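Inactive glucansucrase (Lactobacillus reuteri, PDB 5JBD) is an inactive glucansucrase of glycoside hydrolase family 70, a family built round a TIM-type barrel. Local coordinates at residues 348-353 with 364-368; 512-516 with 554-560; 582-586 with 599-604. All coordinates share one frame. Numbering follows the deposited sequence.

Contacts 1 and 2 are buried, while contact 3 is partly buried. Contact 1 pairs two helical segments. Its 364-368 segment packs on strand 510-515, which also carries the 512-516 segment of contact 2, yet contacts 1 and 2 do not touch. Contacts 2 and 3 share the two-stranded sheet of 550-555 and 596-605. They meet where Ile-554 CG1 lies 4.3 Å from Val-599 CG2. The chemistry changes with place. Contact 1 is mostly leucine, valine and threonine-methyl packing with a small polar edge. Contact 2 combines aliphatic packing with a histidine-carbonyl bond and bridging waters. Contact 3 depends on polar side chains meeting a strand backbone.

Contact 1: 348-353 with 364-368; sequences TLENVL and NLITN
Segment 348-353 is part of helix 343-354, which follows barrel strand 340-341 and has a wider pi-type turn at 350-353. Segment 364-368 is a short helical piece, 364-367, then Asn-368, which leaves helical angles at phi/psi -100/68. The closest CA pair is Thr-348 and Asn-368, at 6.3 Å.

Asn-364 CB lies 3.7 Å from Val-352 CG2, and Asn-364 O lies 3.4 Å from Thr-348 CG2. Leu-365 follows, with chi1 m and chi2 t. It is a knob in a hole formed by Thr-348, Leu-349, Val-352 and Leu-353. Leu-365 CD2 is 3.7 Å from Leu-349 CD2 and 4.1 Å from Thr-348 CG2; Leu-365 CD1 is 4.1 Å from Val-352 CG1. Leu-365 also packs on Met-503 and Leu-511, joining the barrel helix to strands 501-505 and 510-515. Leu-349 and Leu-353 also face helix 446-455.

Thr-367 OG1 donates to Asn-368 OD1 (2.8 Å). Asn-368 O sits 2.7 Å from Thr-348 OG1 (chi1 m), which also has Gly-344 O within reach. A water donates to Thr-348 OG1 (2.6 Å) and accepts from Asn-368 ND2 (3.0 Å).

Apolar packing, threonine methyl included, forms the centre; one hydroxyl and one water link the polar edge.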
loop_
_atom_site.group_PDB
_atom_site.type_symbol
_atom_site.label_atom_id
_atom_site.label_comp_id
_atom_site.label_asym_id
_atom_site.label_seq_id
_atom_site.Cartn_x
_atom_site.Cartn_y
_atom_site.Cartn_z
ATOM N N THR A 348 -13.901 11.609 -11.846
ATOM C CA THR A 348 -14.656 12.240 -12.923
ATOM C C THR A 348 -14.662 11.375 -14.190
ATOM O O THR A 348 -15.722 11.140 -14.790
ATOM C CB THR A 348 -14.112 13.653 -13.210
ATOM O OG1 THR A 348 -14.358 14.486 -12.064
ATOM C CG2 THR A 348 -14.784 14.272 -14.426
ATOM N N LEU A 349 -13.494 10.916 -14.592
ATOM C CA LEU A 349 -13.394 10.010 -15.734
ATOM C C LEU A 349 -14.303 8.788 -15.549
ATOM O O LEU A 349 -15.053 8.440 -16.462
ATOM C CB LEU A 349 -11.955 9.560 -15.951
ATOM C CG LEU A 349 -10.997 10.619 -16.508
ATOM C CD1 LEU A 349 -9.549 10.179 -16.332
ATOM C CD2 LEU A 349 -11.273 10.921 -17.976
ATOM N N GLU A 350 -14.262 8.170 -14.368
ATOM C CA GLU A 350 -15.098 6.987 -14.098
ATOM C C GLU A 350 -16.597 7.306 -14.011
ATOM O O GLU A 350 -17.428 6.545 -14.549
ATOM C CB GLU A 350 -14.621 6.229 -12.848
ATOM C CG GLU A 350 -13.204 5.655 -13.002
ATOM C CD GLU A 350 -13.004 4.261 -12.405
ATOM O OE1 GLU A 350 -13.612 3.952 -11.358
ATOM O OE2 GLU A 350 -12.195 3.489 -12.979
ATOM N N ASN A 351 -16.951 8.426 -13.366
ATOM C CA ASN A 351 -18.354 8.776 -13.215
ATOM C C ASN A 351 -18.969 9.244 -14.539
ATOM O O ASN A 351 -20.160 9.056 -14.751
ATOM C CB ASN A 351 -18.600 9.863 -12.138
ATOM C CG ASN A 351 -18.197 9.443 -10.721
ATOM O OD1 ASN A 351 -18.046 10.281 -9.794
ATOM N ND2 ASN A 351 -18.046 8.177 -10.534
ATOM N N VAL A 352 -18.172 9.849 -15.424
ATOM C CA VAL A 352 -18.683 10.397 -16.696
ATOM C C VAL A 352 -18.652 9.371 -17.820
ATOM O O VAL A 352 -19.620 9.253 -18.575
ATOM C CB VAL A 352 -17.904 11.656 -17.129
ATOM C CG1 VAL A 352 -18.287 12.133 -18.527
ATOM C CG2 VAL A 352 -18.123 12.781 -16.133
ATOM N N LEU A 353 -17.540 8.649 -17.937
ATOM C CA LEU A 353 -17.298 7.738 -19.050
ATOM C C LEU A 353 -17.387 6.248 -18.712
ATOM O O LEU A 353 -17.717 5.444 -19.573
ATOM C CB LEU A 353 -15.918 8.029 -19.653
ATOM C CG LEU A 353 -15.713 9.422 -20.258
ATOM C CD1 LEU A 353 -14.254 9.665 -20.607
ATOM C CD2 LEU A 353 -16.588 9.613 -21.481
ATOM N N ASN A 364 -18.519 17.647 -16.930
ATOM C CA ASN A 364 -17.707 17.426 -15.729
ATOM C C ASN A 364 -16.215 17.223 -16.038
ATOM O O ASN A 364 -15.385 17.555 -15.214
ATOM C CB ASN A 364 -18.229 16.251 -14.898
ATOM C CG ASN A 364 -19.529 16.560 -14.175
ATOM O OD1 ASN A 364 -20.243 17.498 -14.513
ATOM N ND2 ASN A 364 -19.855 15.739 -13.181
ATOM N N LEU A 365 -15.876 16.708 -17.214
ATOM C CA LEU A 365 -14.463 16.594 -17.633
ATOM C C LEU A 365 -13.737 17.952 -17.724
ATOM O O LEU A 365 -12.511 18.021 -17.619
ATOM C CB LEU A 365 -14.360 15.875 -18.980
ATOM C CG LEU A 365 -14.866 14.425 -19.023
ATOM C CD1 LEU A 365 -15.111 13.952 -20.440
ATOM C CD2 LEU A 365 -13.893 13.500 -18.312
ATOM N N ILE A 366 -14.503 19.022 -17.919
ATOM C CA ILE A 366 -13.969 20.356 -18.033
ATOM C C ILE A 366 -13.653 20.930 -16.655
ATOM O O ILE A 366 -12.590 21.520 -16.456
ATOM C CB ILE A 366 -14.966 21.306 -18.759
ATOM C CG1 ILE A 366 -15.312 20.772 -20.154
ATOM C CG2 ILE A 366 -14.366 22.707 -18.886
ATOM C CD1 ILE A 366 -16.463 21.474 -20.856
ATOM N N THR A 367 -14.573 20.738 -15.710
ATOM C CA THR A 367 -14.539 21.445 -14.429
ATOM C C THR A 367 -14.099 20.628 -13.198
ATOM O O THR A 367 -13.603 21.206 -12.232
ATOM C CB THR A 367 -15.939 21.982 -14.108
ATOM O OG1 THR A 367 -16.865 20.896 -14.096
ATOM C CG2 THR A 367 -16.390 22.984 -15.164
ATOM N N ASN A 368 -14.293 19.303 -13.215
ATOM C CA ASN A 368 -14.180 18.497 -11.979
ATOM C C ASN A 368 -12.821 17.794 -11.894
ATOM O O ASN A 368 -12.696 16.570 -12.008
ATOM C CB ASN A 368 -15.388 17.562 -11.841
ATOM C CG ASN A 368 -16.705 18.330 -11.671
ATOM O OD1 ASN A 368 -16.733 19.566 -11.662
ATOM N ND2 ASN A 368 -17.795 17.600 -11.518
HETATM O O HOH W 1 -16.784 14.784 -11.303
#

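Contact 2: 512-516 with 554-560; sequences ASVRY and INMGRAH
This contact lies inside the antiparallel beta domain, where strand 510-515 of the large sheet faces strand 550-555 of a two-stranded sheet. No backbone hydrogen bond joins the two segments; side chains fill the gap. The segments run roughly the same way. The CA register pairs Ala-512 with Ile-554 (6.8 Å) and Tyr-516 with Gly-557 (6.4 Å).

Residues 512-515 and 554-555 are extended. Ala-512 CB meets Ile-554 CD1 at 3.8 Å. Val-514 is chi1 t; its CG2 is 3.6 Å from Ile-554 CG2, and its CG1 is 3.6 Å from Asn-555 O. The chain then turns. Asn-555 OD1 accepts from Gly-557 N (3.0 Å), an Asx turn. Gly-557 has phi/psi 106/161, and an ideal CB there would clash with Tyr-516 CD1.

Tyr-516 has chi1 m. Its ring edge meets Met-556 O, with CD1 3.4 Å from that oxygen. Its OH bonds Thr-502 OG1 and a water (2.9 Å), which donates to Asn-555 O (2.9 Å). A second water donates to Arg-515 O (2.8 Å) and Met-556 O (2.9 Å). His-560 has chi1 m; its NE2 donates to Tyr-516 O (2.8 Å, 165°), and its ND1 bonds Gln-563.

Such face-to-face aliphatic packing between strands of separate sheets is typical of a beta sandwich.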
loop_
_atom_site.group_PDB
_atom_site.type_symbol
_atom_site.label_atom_id
_atom_site.label_comp_id
_atom_site.label_asym_id
_atom_site.label_seq_id
_atom_site.Cartn_x
_atom_site.Cartn_y
_atom_site.Cartn_z
ATOM N N ALA A 512 -15.352 18.533 -27.330
ATOM C CA ALA A 512 -14.084 18.608 -28.056
ATOM C C ALA A 512 -13.035 19.195 -27.123
ATOM O O ALA A 512 -13.256 20.262 -26.511
ATOM C CB ALA A 512 -14.233 19.466 -29.306
ATOM N N SER A 513 -11.937 18.459 -26.950
ATOM C CA SER A 513 -10.774 18.911 -26.181
ATOM C C SER A 513 -9.652 19.136 -27.180
ATOM O O SER A 513 -9.228 18.197 -27.846
ATOM C CB SER A 513 -10.366 17.872 -25.145
ATOM O OG SER A 513 -9.316 18.373 -24.342
ATOM N N VAL A 514 -9.227 20.396 -27.305
ATOM C CA VAL A 514 -8.297 20.821 -28.341
ATOM C C VAL A 514 -7.021 21.340 -27.694
ATOM O O VAL A 514 -7.099 22.154 -26.763
ATOM C CB VAL A 514 -8.910 21.932 -29.221
ATOM C CG1 VAL A 514 -7.869 22.544 -30.153
ATOM C CG2 VAL A 514 -10.067 21.361 -30.057
ATOM N N ARG A 515 -5.874 20.891 -28.200
ATOM C CA ARG A 515 -4.579 21.500 -27.883
ATOM C C ARG A 515 -4.076 22.269 -29.095
ATOM O O ARG A 515 -4.150 21.772 -30.219
ATOM C CB ARG A 515 -3.575 20.429 -27.426
ATOM C CG ARG A 515 -3.996 19.667 -26.163
ATOM C CD ARG A 515 -4.134 20.573 -24.938
ATOM N NE ARG A 515 -2.863 21.204 -24.571
ATOM C CZ ARG A 515 -1.864 20.611 -23.910
ATOM N NH1 ARG A 515 -1.960 19.345 -23.516
ATOM N NH2 ARG A 515 -0.742 21.296 -23.643
ATOM N N TYR A 516 -3.600 23.492 -28.882
ATOM C CA TYR A 516 -3.311 24.397 -30.012
ATOM C C TYR A 516 -1.927 24.210 -30.630
ATOM O O TYR A 516 -1.695 24.695 -31.736
ATOM C CB TYR A 516 -3.532 25.870 -29.615
ATOM C CG TYR A 516 -4.970 26.154 -29.267
ATOM C CD1 TYR A 516 -5.956 26.137 -30.255
ATOM C CD2 TYR A 516 -5.359 26.415 -27.967
ATOM C CE1 TYR A 516 -7.295 26.348 -29.952
ATOM C CE2 TYR A 516 -6.697 26.669 -27.655
ATOM C CZ TYR A 516 -7.658 26.628 -28.654
ATOM O OH TYR A 516 -8.986 26.866 -28.364
ATOM N N ILE A 554 -15.238 21.891 -35.010
ATOM C CA ILE A 554 -14.157 21.944 -34.008
ATOM C C ILE A 554 -13.232 23.119 -34.305
ATOM O O ILE A 554 -12.738 23.242 -35.415
ATOM C CB ILE A 554 -13.281 20.660 -34.030
ATOM C CG1 ILE A 554 -14.141 19.397 -34.081
ATOM C CG2 ILE A 554 -12.320 20.638 -32.835
ATOM C CD1 ILE A 554 -15.217 19.325 -33.021
ATOM N N ASN A 555 -12.980 23.969 -33.320
ATOM C CA ASN A 555 -12.054 25.073 -33.507
ATOM C C ASN A 555 -10.614 24.643 -33.212
ATOM O O ASN A 555 -10.207 24.568 -32.047
ATOM C CB ASN A 555 -12.423 26.270 -32.636
ATOM C CG ASN A 555 -11.531 27.469 -32.903
ATOM O OD1 ASN A 555 -10.794 27.491 -33.897
ATOM N ND2 ASN A 555 -11.618 28.488 -32.055
ATOM N N MET A 556 -9.836 24.417 -34.270
ATOM C CA MET A 556 -8.418 24.058 -34.139
ATOM C C MET A 556 -7.514 25.263 -33.837
ATOM O O MET A 556 -6.365 25.085 -33.411
ATOM C CB MET A 556 -7.937 23.337 -35.405
ATOM C CG MET A 556 -8.806 22.151 -35.829
ATOM S SD MET A 556 -9.009 20.888 -34.549
ATOM C CE MET A 556 -7.348 20.242 -34.468
ATOM N N GLY A 557 -8.021 26.471 -34.079
ATOM C CA GLY A 557 -7.300 27.710 -33.823
ATOM C C GLY A 557 -6.793 28.402 -35.075
ATOM O O GLY A 557 -6.631 27.777 -36.125
ATOM N N ARG A 558 -6.497 29.692 -34.933
ATOM C CA ARG A 558 -6.016 30.538 -36.031
ATOM C C ARG A 558 -4.669 30.095 -36.595
ATOM O O ARG A 558 -4.364 30.391 -37.739
ATOM C CB ARG A 558 -5.894 32.016 -35.593
ATOM C CG ARG A 558 -7.213 32.700 -35.280
ATOM C CD ARG A 558 -7.999 32.992 -36.550
ATOM N NE ARG A 558 -9.358 33.437 -36.252
ATOM C CZ ARG A 558 -10.332 33.547 -37.153
ATOM N NH1 ARG A 558 -10.113 33.255 -38.439
ATOM N NH2 ARG A 558 -11.541 33.963 -36.763
ATOM N N ALA A 559 -3.872 29.385 -35.798
ATOM C CA ALA A 559 -2.618 28.814 -36.284
ATOM C C ALA A 559 -2.816 27.672 -37.266
ATOM O O ALA A 559 -1.851 27.243 -37.887
ATOM C CB ALA A 559 -1.761 28.341 -35.109
ATOM N N HIS A 560 -4.051 27.181 -37.420
ATOM C CA HIS A 560 -4.314 25.971 -38.175
ATOM C C HIS A 560 -5.404 26.100 -39.248
ATOM O O HIS A 560 -6.195 25.177 -39.452
ATOM C CB HIS A 560 -4.654 24.869 -37.183
ATOM C CG HIS A 560 -3.568 24.631 -36.181
ATOM N ND1 HIS A 560 -2.379 24.030 -36.518
ATOM C CD2 HIS A 560 -3.469 24.963 -34.875
ATOM C CE1 HIS A 560 -1.599 23.980 -35.452
ATOM N NE2 HIS A 560 -2.238 24.539 -34.441
HETATM O O HOH W 2 -5.093 22.548 -32.731
HETATM O O HOH W 3 -10.934 24.944 -29.308
#

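Contact 3: 582-586 with 599-604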
loop_
_atom_site.group_PDB
_atom_site.type_symbol
_atom_site.label_atom_id
_atom_site.label_comp_id
_atom_site.label_asym_id
_atom_site.label_seq_id
_atom_site.Cartn_x
_atom_site.Cartn_y
_atom_site.Cartn_z
ATOM N N ASN A 582 -14.276 2.024 -42.369
ATOM C CA ASN A 582 -15.670 1.827 -41.961
ATOM C C ASN A 582 -16.111 2.780 -40.823
ATOM O O ASN A 582 -16.928 2.413 -39.983
ATOM C CB ASN A 582 -15.914 0.340 -41.611
ATOM C CG ASN A 582 -17.347 -0.127 -41.894
ATOM O OD1 ASN A 582 -18.067 0.451 -42.714
ATOM N ND2 ASN A 582 -17.760 -1.196 -41.211
ATOM N N SER A 583 -15.566 4.000 -40.821
ATOM C CA SER A 583 -15.980 5.051 -39.896
ATOM C C SER A 583 -16.737 6.154 -40.650
ATOM O O SER A 583 -16.828 6.136 -41.883
ATOM C CB SER A 583 -14.762 5.634 -39.170
ATOM O OG SER A 583 -13.901 6.293 -40.087
ATOM N N GLU A 584 -17.273 7.112 -39.902
ATOM C CA GLU A 584 -18.057 8.212 -40.486
ATOM C C GLU A 584 -17.212 9.229 -41.241
ATOM O O GLU A 584 -17.739 9.967 -42.057
ATOM C CB GLU A 584 -18.846 8.939 -39.406
ATOM C CG GLU A 584 -19.878 8.076 -38.701
ATOM C CD GLU A 584 -20.355 8.709 -37.404
ATOM O OE1 GLU A 584 -19.608 8.694 -36.393
ATOM O OE2 GLU A 584 -21.483 9.231 -37.403
ATOM N N ASN A 585 -15.912 9.280 -40.961
ATOM C CA ASN A 585 -15.008 10.267 -41.561
ATOM C C ASN A 585 -13.887 9.577 -42.343
ATOM O O ASN A 585 -13.483 8.466 -41.991
ATOM C CB ASN A 585 -14.404 11.138 -40.460
ATOM C CG ASN A 585 -15.467 11.781 -39.585
ATOM O OD1 ASN A 585 -16.055 12.799 -39.953
ATOM N ND2 ASN A 585 -15.719 11.187 -38.420
ATOM N N PRO A 586 -13.363 10.244 -43.390
ATOM C CA PRO A 586 -12.269 9.679 -44.188
ATOM C C PRO A 586 -10.892 9.855 -43.504
ATOM O O PRO A 586 -10.815 10.395 -42.388
ATOM C CB PRO A 586 -12.360 10.482 -45.488
ATOM C CG PRO A 586 -12.787 11.834 -45.018
ATOM C CD PRO A 586 -13.717 11.598 -43.856
ATOM N N VAL A 599 -16.687 17.667 -38.724
ATOM C CA VAL A 599 -16.588 16.232 -38.472
ATOM C C VAL A 599 -17.990 15.646 -38.310
ATOM O O VAL A 599 -18.871 16.294 -37.737
ATOM C CB VAL A 599 -15.748 15.958 -37.179
ATOM C CG1 VAL A 599 -15.611 14.465 -36.921
ATOM C CG2 VAL A 599 -14.358 16.591 -37.282
ATOM N N THR A 600 -18.174 14.414 -38.781
ATOM C CA THR A 600 -19.410 13.659 -38.563
ATOM C C THR A 600 -19.285 12.644 -37.430
ATOM O O THR A 600 -18.334 11.859 -37.398
ATOM C CB THR A 600 -19.842 12.918 -39.849
ATOM O OG1 THR A 600 -19.931 13.854 -40.912
ATOM C CG2 THR A 600 -21.193 12.234 -39.677
ATOM N N VAL A 601 -20.273 12.641 -36.528
ATOM C CA VAL A 601 -20.249 11.826 -35.315
ATOM C C VAL A 601 -21.610 11.212 -35.035
ATOM O O VAL A 601 -22.623 11.725 -35.496
ATOM C CB VAL A 601 -19.822 12.672 -34.088
ATOM C CG1 VAL A 601 -18.424 13.265 -34.302
ATOM C CG2 VAL A 601 -20.824 13.781 -33.779
ATOM N N LYS A 602 -21.620 10.145 -34.243
ATOM C CA LYS A 602 -22.849 9.526 -33.726
ATOM C C LYS A 602 -22.536 8.630 -32.539
ATOM O O LYS A 602 -21.369 8.340 -32.267
ATOM C CB LYS A 602 -23.540 8.704 -34.808
ATOM C CG LYS A 602 -22.825 7.410 -35.175
ATOM C CD LYS A 602 -23.467 6.736 -36.386
ATOM C CE LYS A 602 -24.495 5.698 -35.971
ATOM N NZ LYS A 602 -23.885 4.513 -35.287
ATOM N N GLY A 603 -23.574 8.187 -31.837
ATOM C CA GLY A 603 -23.423 7.236 -30.745
ATOM C C GLY A 603 -23.147 5.808 -31.225
ATOM O O GLY A 603 -23.754 5.349 -32.202
ATOM N N TYR A 604 -22.235 5.120 -30.534
ATOM C CA TYR A 604 -21.926 3.711 -30.775
ATOM C C TYR A 604 -21.951 2.939 -29.472
ATOM O O TYR A 604 -21.827 3.505 -28.373
ATOM C CB TYR A 604 -20.535 3.555 -31.373
ATOM C CG TYR A 604 -20.374 4.092 -32.761
ATOM C CD1 TYR A 604 -20.009 5.413 -32.977
ATOM C CD2 TYR A 604 -20.544 3.272 -33.866
ATOM C CE1 TYR A 604 -19.825 5.910 -34.257
ATOM C CE2 TYR A 604 -20.363 3.758 -35.159
ATOM C CZ TYR A 604 -20.008 5.076 -35.347
ATOM O OH TYR A 604 -19.827 5.580 -36.616
#
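The loop 582-586, between strands 576-577 and 588-590, lies against strand 596-605, which pairs with strand 550-555 in the antiparallel beta region. Glu-584 and Asn-585 reach across. Their CA-to-CB bonds both point toward the strand, and the CA register pairs Glu-584 with Thr-600 at 5.9 Å.

Asn-585 has chi1 m and chi2 -81°. This turns its amide to face the backbone of one residue. Thr-600 N donates to Asn-585 OD1 (2.9 Å, 165°), and Asn-585 ND2 donates to Thr-600 O (2.9 Å, 148°). The amide therefore pairs with Thr-600 much as a neighbouring strand would. Its ND2 also bonds Asp-570. Asn-585 OD1 lies 3.5 Å from Val-599 CG1.

Glu-584 is extended at chi2 (t) after chi1 m, so it runs along the strand. Thr-600, chi1 m, points toward the loop, with CG2 3.8 Å from Glu-584 OE2. The carboxylate lies over the peptide after Val-601, with Glu-584 OE2 3.1 Å from Val-601 C. Glu-584 OE1 is 3.1 Å from Tyr-604 OH, at the ring edge.

Lys-602 has chi1 p, and its end leads away from the loop. Its NZ donates to Gly-603 O (3.2 Å).

Asn-585 thus supplies the hydrogen bonds to Thr-600 N and O, and Glu-584 most of the loop's buried area. Lys-602 has its salt-bridge partner, Glu-573, outside the segments, and Glu-584 OE2 is hydrogen-bonded to Gln-549.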